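Local coordinates for protein Rho guanyl nucleotide exchange factor (Rom2), putative (Aspergillus fumigatus Af293, PDB 5O51) that probably acts as a guanine-nucleotide exchange factor for Rho-type GTPases, this chain being its CNH domain, a seven-bladed beta-propeller, at residues A272-Y277 with I307-S312; E316-Y321 with V330-F335; I288-I293 with H300-K305. All blocks are in the same frame, centred on the assembly; numbering follows the deposited sequence.

Interaction 1 of 3, residues A272-Y277 with I307-S312; sequences AFALSY and IRMLHS
Met309 reaches from strand 307-312 over the backbone of strand 272-276, where Ala272, Phe273 and Ala274 receive it. These are the innermost strands of two adjacent propeller blades; they are not sheet partners, and their axes run at 50° to each other, 7.9 Å apart at the closest. CG of Met309 stands anti to the backbone N (chi1 -168°), and the chain stays extended to SD before bending at its last torsion (96°), which turns CE toward the Phe273 carbonyl. Each part of the side chain has its own neighbour: CB meets Ala272 CB at 3.8 Å, SD rests 3.5 Å from Phe273 O and 4.0 Å from Ala274 CB, and CE comes within 3.7 Å of Phe273 O. Ala274 CB also meets Ser312 OG at 3.9 Å. Phe273 turns the other way, its ring meeting Trp266 and touching Ile231 and His232 of the preceding blade. One water joins the strands, accepting from Leu275 N at 2.8 Å and weakly paired with Ser312 OG. With no direct hydrogen bond across, the blades meet here through methyl groups, a thioether beside a carbonyl oxygen and one water, so shape and dispersion probably carry most of the contact.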
# COMPACT_ATOMS: atom_id res chain seq x y z
N ALA A 272 5.37 6.40 1.57
CA ALA A 272 3.90 6.17 1.41
C ALA A 272 3.14 7.47 1.47
O ALA A 272 3.66 8.47 2.05
CB ALA A 272 3.41 5.16 2.47
N PHE A 273 1.93 7.48 0.90
CA PHE A 273 1.12 8.67 0.80
C PHE A 273 -0.35 8.34 1.07
O PHE A 273 -0.79 7.27 0.77
CB PHE A 273 1.22 9.26 -0.65
CG PHE A 273 2.57 9.87 -0.97
CD1 PHE A 273 3.61 9.08 -1.42
CD2 PHE A 273 2.80 11.19 -0.74
CE1 PHE A 273 4.85 9.63 -1.69
CE2 PHE A 273 4.04 11.76 -0.98
CZ PHE A 273 5.06 10.98 -1.45
N ALA A 274 -1.09 9.31 1.59
CA ALA A 274 -2.53 9.27 1.63
C ALA A 274 -3.17 10.62 1.41
O ALA A 274 -2.64 11.67 1.86
CB ALA A 274 -2.96 8.74 2.96
N LEU A 275 -4.32 10.60 0.75
CA LEU A 275 -5.13 11.81 0.51
C LEU A 275 -6.40 11.84 1.38
O LEU A 275 -7.21 10.92 1.35
CB LEU A 275 -5.41 11.92 -0.98
CG LEU A 275 -6.27 13.10 -1.47
CD1 LEU A 275 -5.78 14.48 -1.00
CD2 LEU A 275 -6.35 13.04 -2.98
N SER A 276 -6.55 12.87 2.20
CA SER A 276 -7.79 13.13 2.95
C SER A 276 -8.17 14.61 2.81
O SER A 276 -7.85 15.45 3.68
CB SER A 276 -7.64 12.72 4.40
OG SER A 276 -8.88 12.79 5.02
N TYR A 277 -8.84 14.93 1.71
CA TYR A 277 -9.14 16.33 1.27
C TYR A 277 -9.51 17.23 2.45
O TYR A 277 -10.27 16.79 3.30
CB TYR A 277 -10.21 16.38 0.16
CG TYR A 277 -10.15 17.70 -0.64
CD1 TYR A 277 -10.70 18.88 -0.10
CD2 TYR A 277 -9.54 17.79 -1.93
CE1 TYR A 277 -10.63 20.08 -0.77
CE2 TYR A 277 -9.48 19.03 -2.61
CZ TYR A 277 -10.02 20.16 -1.99
OH TYR A 277 -10.01 21.41 -2.56
N ILE A 307 8.01 5.20 11.69
CA ILE A 307 6.61 5.41 11.28
C ILE A 307 6.35 4.63 10.03
O ILE A 307 7.14 4.72 9.13
CB ILE A 307 6.31 6.90 10.98
CG1 ILE A 307 6.44 7.70 12.28
CG2 ILE A 307 4.91 6.99 10.27
CD1 ILE A 307 6.58 9.22 12.12
N ARG A 308 5.29 3.83 10.00
CA ARG A 308 4.89 2.98 8.83
C ARG A 308 3.40 3.30 8.55
O ARG A 308 2.55 3.08 9.43
CB ARG A 308 4.93 1.49 9.24
CG ARG A 308 6.32 0.92 9.43
CD ARG A 308 6.39 -0.06 10.61
NE ARG A 308 6.57 0.63 11.87
CZ ARG A 308 6.27 0.20 13.08
NH1 ARG A 308 5.70 -0.99 13.32
NH2 ARG A 308 6.52 0.98 14.10
N MET A 309 3.07 3.77 7.35
CA MET A 309 1.66 3.86 6.99
C MET A 309 1.06 2.46 6.79
O MET A 309 1.56 1.69 5.99
CB MET A 309 1.46 4.72 5.74
CG MET A 309 -0.01 5.09 5.52
SD MET A 309 -0.35 5.89 3.94
CE MET A 309 -0.87 4.39 3.05
N LEU A 310 -0.02 2.12 7.50
CA LEU A 310 -0.59 0.75 7.37
C LEU A 310 -1.71 0.59 6.35
O LEU A 310 -1.71 -0.37 5.62
CB LEU A 310 -1.04 0.20 8.72
CG LEU A 310 0.08 0.13 9.78
CD1 LEU A 310 -0.55 -0.13 11.13
CD2 LEU A 310 1.13 -0.92 9.39
N HIS A 311 -2.66 1.51 6.31
CA HIS A 311 -3.84 1.39 5.46
C HIS A 311 -4.56 2.76 5.43
O HIS A 311 -4.75 3.43 6.45
CB HIS A 311 -4.82 0.32 6.03
CG HIS A 311 -5.90 -0.08 5.07
ND1 HIS A 311 -7.16 0.47 5.08
CD2 HIS A 311 -5.88 -0.96 4.04
CE1 HIS A 311 -7.87 -0.05 4.09
NE2 HIS A 311 -7.09 -0.90 3.44
N SER A 312 -5.02 3.09 4.25
CA SER A 312 -5.77 4.29 4.02
C SER A 312 -7.15 3.92 3.44
O SER A 312 -7.22 3.33 2.39
CB SER A 312 -5.02 5.13 2.96
OG SER A 312 -5.85 6.17 2.55
O HOH W 1 -5.08 8.09 -0.23

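Interaction 2 of 3, residues E316-Y321 with V330-F335; sequences EILYAY and VASLDF
Ser332 OG donates to Glu316 OE1 at 2.6 Å, reaching the carboxylate on its anti side and 33° out of its plane. The hydroxyl stands anti to its own backbone N (chi1 -177°), on the same face of the sheet as Leu318. OE1 also forms a salt bridge with Arg47, so the oxygen has a neutral and a charged partner, which would favour the ionised carboxylate. Along the antiparallel strands, two hydrogen-bonded pairs satisfy four amides and four carbonyls: Ile317 N reaches Leu333 O at 3.0 Å and Leu333 N returns to Ile317 O at 2.8 Å, while Tyr319 and Ala331 exchange bonds likewise. Between them, the Leu318 amide and carbonyl turn outward to strand 307-312, where Leu310 and His311 form a classic beta bulge opposite Leu318. On the other face, Tyr319 CE1 lies 3.7 Å from Ala331 CB and 3.8 Å from Leu333 CG, the tyrosine and leucine side chains crossing obliquely. Tyr321 brings CE1 to Ala331 CB, the methyl near the ring plane at its edge, while its hydroxyl bonds to Lys8. Strand 8-12 continues the sheet beyond strand 327-333, with Val330 bonded to Leu11. An N-terminal strand completing the blade built by the chain's last three strands is the "Velcro" closure typical of beta-propellers.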
# COMPACT_ATOMS: atom_id res chain seq x y z
N GLU A 316 -10.50 6.22 7.53
CA GLU A 316 -9.38 6.65 8.34
C GLU A 316 -8.07 6.24 7.72
O GLU A 316 -8.04 5.48 6.78
CB GLU A 316 -9.49 6.05 9.77
CG GLU A 316 -9.72 4.54 9.77
CD GLU A 316 -10.04 3.95 11.14
OE1 GLU A 316 -9.93 4.65 12.18
OE2 GLU A 316 -10.37 2.74 11.18
N ILE A 317 -7.00 6.79 8.24
CA ILE A 317 -5.64 6.34 7.91
C ILE A 317 -5.09 5.70 9.16
O ILE A 317 -4.98 6.33 10.20
CB ILE A 317 -4.73 7.53 7.51
CG1 ILE A 317 -5.39 8.26 6.35
CG2 ILE A 317 -3.33 7.05 7.14
CD1 ILE A 317 -4.93 9.70 6.20
N LEU A 318 -4.73 4.42 9.05
CA LEU A 318 -4.09 3.69 10.13
C LEU A 318 -2.55 3.65 9.92
O LEU A 318 -2.06 3.41 8.77
CB LEU A 318 -4.69 2.28 10.21
CG LEU A 318 -6.21 2.20 10.41
CD1 LEU A 318 -6.75 0.81 10.31
CD2 LEU A 318 -6.48 2.75 11.81
N TYR A 319 -1.81 3.86 11.01
CA TYR A 319 -0.35 3.87 10.95
C TYR A 319 0.23 3.39 12.26
O TYR A 319 -0.49 3.30 13.21
CB TYR A 319 0.18 5.27 10.53
CG TYR A 319 0.12 6.33 11.61
CD1 TYR A 319 -1.08 6.92 11.96
CD2 TYR A 319 1.26 6.70 12.33
CE1 TYR A 319 -1.16 7.87 12.99
CE2 TYR A 319 1.20 7.66 13.34
CZ TYR A 319 -0.02 8.26 13.64
OH TYR A 319 -0.13 9.24 14.66
N ALA A 320 1.50 2.95 12.23
CA ALA A 320 2.25 2.56 13.42
C ALA A 320 3.52 3.37 13.66
O ALA A 320 4.12 3.86 12.72
CB ALA A 320 2.61 1.06 13.34
N TYR A 321 3.92 3.46 14.92
CA TYR A 321 5.16 4.13 15.31
C TYR A 321 5.73 3.51 16.60
O TYR A 321 4.97 2.94 17.41
CB TYR A 321 4.94 5.65 15.43
CG TYR A 321 3.97 6.08 16.54
CD1 TYR A 321 2.65 6.24 16.27
CD2 TYR A 321 4.40 6.36 17.83
CE1 TYR A 321 1.76 6.62 17.23
CE2 TYR A 321 3.50 6.72 18.83
CZ TYR A 321 2.17 6.84 18.50
OH TYR A 321 1.18 7.22 19.38
N VAL A 330 -0.20 1.34 17.39
CA VAL A 330 -1.13 1.51 16.27
C VAL A 330 -2.10 2.67 16.53
O VAL A 330 -2.65 2.83 17.64
CB VAL A 330 -1.90 0.25 15.94
CG1 VAL A 330 -2.77 0.49 14.72
CG2 VAL A 330 -0.91 -0.88 15.61
N ALA A 331 -2.23 3.54 15.52
CA ALA A 331 -3.07 4.78 15.66
C ALA A 331 -3.85 5.07 14.42
O ALA A 331 -3.62 4.50 13.35
CB ALA A 331 -2.18 5.95 16.03
N SER A 332 -4.82 5.96 14.56
CA SER A 332 -5.75 6.34 13.51
C SER A 332 -5.75 7.84 13.30
O SER A 332 -5.73 8.60 14.28
CB SER A 332 -7.17 6.01 13.93
OG SER A 332 -8.06 6.33 12.86
N LEU A 333 -5.73 8.28 12.06
CA LEU A 333 -5.94 9.73 11.76
C LEU A 333 -7.23 9.86 11.03
O LEU A 333 -7.41 9.15 10.02
CB LEU A 333 -4.87 10.27 10.84
CG LEU A 333 -3.49 10.41 11.43
CD1 LEU A 333 -2.60 11.09 10.40
CD2 LEU A 333 -3.44 11.17 12.73
N ASP A 334 -8.12 10.73 11.50
CA ASP A 334 -9.38 10.96 10.72
C ASP A 334 -9.75 12.44 10.65
O ASP A 334 -9.73 13.12 11.68
CB ASP A 334 -10.56 10.16 11.25
CG ASP A 334 -11.77 10.17 10.28
OD1 ASP A 334 -11.58 10.05 9.03
OD2 ASP A 334 -12.91 10.33 10.75
N PHE A 335 -10.04 12.91 9.43
CA PHE A 335 -10.33 14.34 9.15
C PHE A 335 -11.83 14.63 8.97
O PHE A 335 -12.56 13.83 8.37
CB PHE A 335 -9.47 14.86 7.99
CG PHE A 335 -8.00 14.73 8.29
CD1 PHE A 335 -7.36 15.65 9.11
CD2 PHE A 335 -7.28 13.63 7.86
CE1 PHE A 335 -6.00 15.52 9.43
CE2 PHE A 335 -5.93 13.48 8.21
CZ PHE A 335 -5.29 14.43 8.99

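Interaction 3 of 3, residues I288-I293 with H300-K305; sequences IEIRHI and HIMTGK
Ile288 and Ile290 clasp the sulfur of Met302 on one face of an antiparallel beta hairpin, strands 287-292 and 298-303, which forms the outer half of a propeller blade. This is the tightly packed part. Met302 SD lies 3.8 Å from Ile290 CD1 and 4.1 Å from Ile288 CD1. Ile288 and Met302 run side by side, pointing the same way, whereas the Ile290 side chain passes Met302 at a slant. In both isoleucines CG1 is anti to the carbonyl carbon (chi1 -53° in Ile288), with CD1 continuing the extended branch. Alongside, on the neighbouring strand 279-284, Phe283 packs on Ile288 and Leu281 on Ile290, while Tyr319 of the next blade covers Ile288 and Met302. In the backbone, Ile288 and Met302 exchange two even bonds of 2.9 Å each, while the Ile290-His300 pair is uneven: the bond from Ile290 N to His300 O is 2.8 Å and the return bond from His300 N to Ile290 O stretches to 3.2 Å. There the exposed His300 gives the hairpin its solvent side; its CB comes only to 4.3 Å from Ile290 CD1. The opposite face is looser across the strands, Glu289 CG and Ile301 CG1 barely meeting. Glu289 is occupied within its own strand and by Glu267, whose amide bonds to OE1. Its other oxygen, OE2, is gripped side-on by Arg291 through NE at 2.7 Å and NH2 at 2.8 Å, lying in the guanidinium plane.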
# COMPACT_ATOMS: atom_id res chain seq x y z
N ILE A 288 5.77 12.46 9.66
CA ILE A 288 4.67 12.65 8.72
C ILE A 288 4.58 14.14 8.37
O ILE A 288 4.47 14.96 9.27
CB ILE A 288 3.31 12.27 9.32
CG1 ILE A 288 3.34 10.86 9.91
CG2 ILE A 288 2.24 12.33 8.25
CD1 ILE A 288 2.11 10.49 10.68
N GLU A 289 4.59 14.44 7.07
CA GLU A 289 4.44 15.82 6.57
C GLU A 289 3.08 16.01 5.98
O GLU A 289 2.73 15.35 5.02
CB GLU A 289 5.53 16.17 5.52
CG GLU A 289 5.65 17.67 5.14
CD GLU A 289 6.83 17.99 4.19
OE1 GLU A 289 7.80 17.18 4.03
OE2 GLU A 289 6.73 19.04 3.55
N ILE A 290 2.37 17.00 6.50
CA ILE A 290 0.99 17.31 6.04
C ILE A 290 0.89 18.68 5.29
O ILE A 290 1.21 19.72 5.88
CB ILE A 290 0.01 17.24 7.20
CG1 ILE A 290 0.15 15.85 7.90
CG2 ILE A 290 -1.41 17.54 6.74
CD1 ILE A 290 -0.53 15.87 9.27
N ARG A 291 0.54 18.62 3.98
CA ARG A 291 0.33 19.81 3.13
C ARG A 291 -1.14 19.95 2.66
O ARG A 291 -1.86 18.95 2.45
CB ARG A 291 1.19 19.79 1.86
CG ARG A 291 2.70 19.53 2.04
CD ARG A 291 3.47 20.79 2.28
NE ARG A 291 4.89 20.55 2.21
CZ ARG A 291 5.75 21.09 1.33
NH1 ARG A 291 5.34 21.97 0.40
NH2 ARG A 291 7.05 20.74 1.41
N HIS A 292 -1.51 21.22 2.41
CA HIS A 292 -2.79 21.62 1.76
C HIS A 292 -2.78 21.39 0.25
O HIS A 292 -1.97 21.93 -0.47
CB HIS A 292 -3.07 23.09 2.05
CG HIS A 292 -4.52 23.44 1.99
ND1 HIS A 292 -5.16 23.62 0.81
CD2 HIS A 292 -5.43 23.69 2.97
CE1 HIS A 292 -6.43 23.92 1.04
NE2 HIS A 292 -6.61 23.97 2.34
N ILE A 293 -3.70 20.58 -0.25
CA ILE A 293 -3.75 20.25 -1.67
C ILE A 293 -4.01 21.44 -2.62
O ILE A 293 -3.61 21.41 -3.76
CB ILE A 293 -4.82 19.10 -1.89
CG1 ILE A 293 -4.75 18.45 -3.27
CG2 ILE A 293 -6.26 19.61 -1.72
CD1 ILE A 293 -3.55 17.55 -3.47
N HIS A 300 1.39 20.82 8.92
CA HIS A 300 1.84 20.19 10.17
C HIS A 300 2.93 19.16 9.86
O HIS A 300 2.96 18.53 8.78
CB HIS A 300 0.60 19.67 10.99
CG HIS A 300 0.92 19.30 12.40
ND1 HIS A 300 1.68 20.10 13.23
CD2 HIS A 300 0.64 18.18 13.12
CE1 HIS A 300 1.83 19.51 14.41
NE2 HIS A 300 1.22 18.34 14.37
N ILE A 301 3.91 19.08 10.74
CA ILE A 301 4.84 17.97 10.78
C ILE A 301 4.61 17.18 12.11
O ILE A 301 4.65 17.76 13.21
CB ILE A 301 6.28 18.47 10.68
CG1 ILE A 301 6.51 19.05 9.29
CG2 ILE A 301 7.32 17.39 10.94
CD1 ILE A 301 7.81 19.75 9.15
N MET A 302 4.46 15.86 12.02
CA MET A 302 4.33 14.97 13.26
C MET A 302 5.58 14.08 13.35
O MET A 302 5.78 13.20 12.50
CB MET A 302 3.06 14.13 13.15
CG MET A 302 1.77 14.87 12.82
SD MET A 302 0.31 13.80 12.40
CE MET A 302 0.05 13.05 14.02
N THR A 303 6.49 14.33 14.29
CA THR A 303 7.76 13.61 14.31
C THR A 303 7.58 12.27 15.04
O THR A 303 6.64 12.10 15.72
CB THR A 303 8.88 14.41 14.98
OG1 THR A 303 8.42 14.78 16.27
CG2 THR A 303 9.13 15.70 14.23
N GLY A 304 8.49 11.32 14.83
CA GLY A 304 8.51 10.07 15.55
C GLY A 304 9.58 9.18 15.04
O GLY A 304 10.53 9.62 14.38
N LYS A 305 9.42 7.92 15.33
CA LYS A 305 10.43 6.92 15.01
C LYS A 305 9.84 5.64 14.38
O LYS A 305 8.87 5.11 14.85
CB LYS A 305 11.19 6.65 16.31
CG LYS A 305 12.58 6.14 16.03
CD LYS A 305 13.19 5.43 17.22
CE LYS A 305 14.22 4.42 16.72
NZ LYS A 305 15.08 3.90 17.81

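In the fold
The three contacts span two neighbouring blades. Interaction 3 builds the outer half of one blade, whose innermost strand enters interaction 1; strand 298-303 then leads from that outer edge inward to strand 307-312, the innermost of the closing blade. Interactions 1 and 2 have centres about 8 Å apart and share that closing sheet, Leu310 N lying 2.7 Å from Leu318 O in a probable hydrogen bond. Their blades also touch where Ser276 OG meets Phe335 CD2 at 3.4 Å. Centres of interactions 2 and 3 are about 13 Å apart, bridged by Tyr319: its OH is 3.9 Å from Met302 CE and its CE2 4.0 Å from Ile288 CD1. The blade interface thus runs from the centre outward.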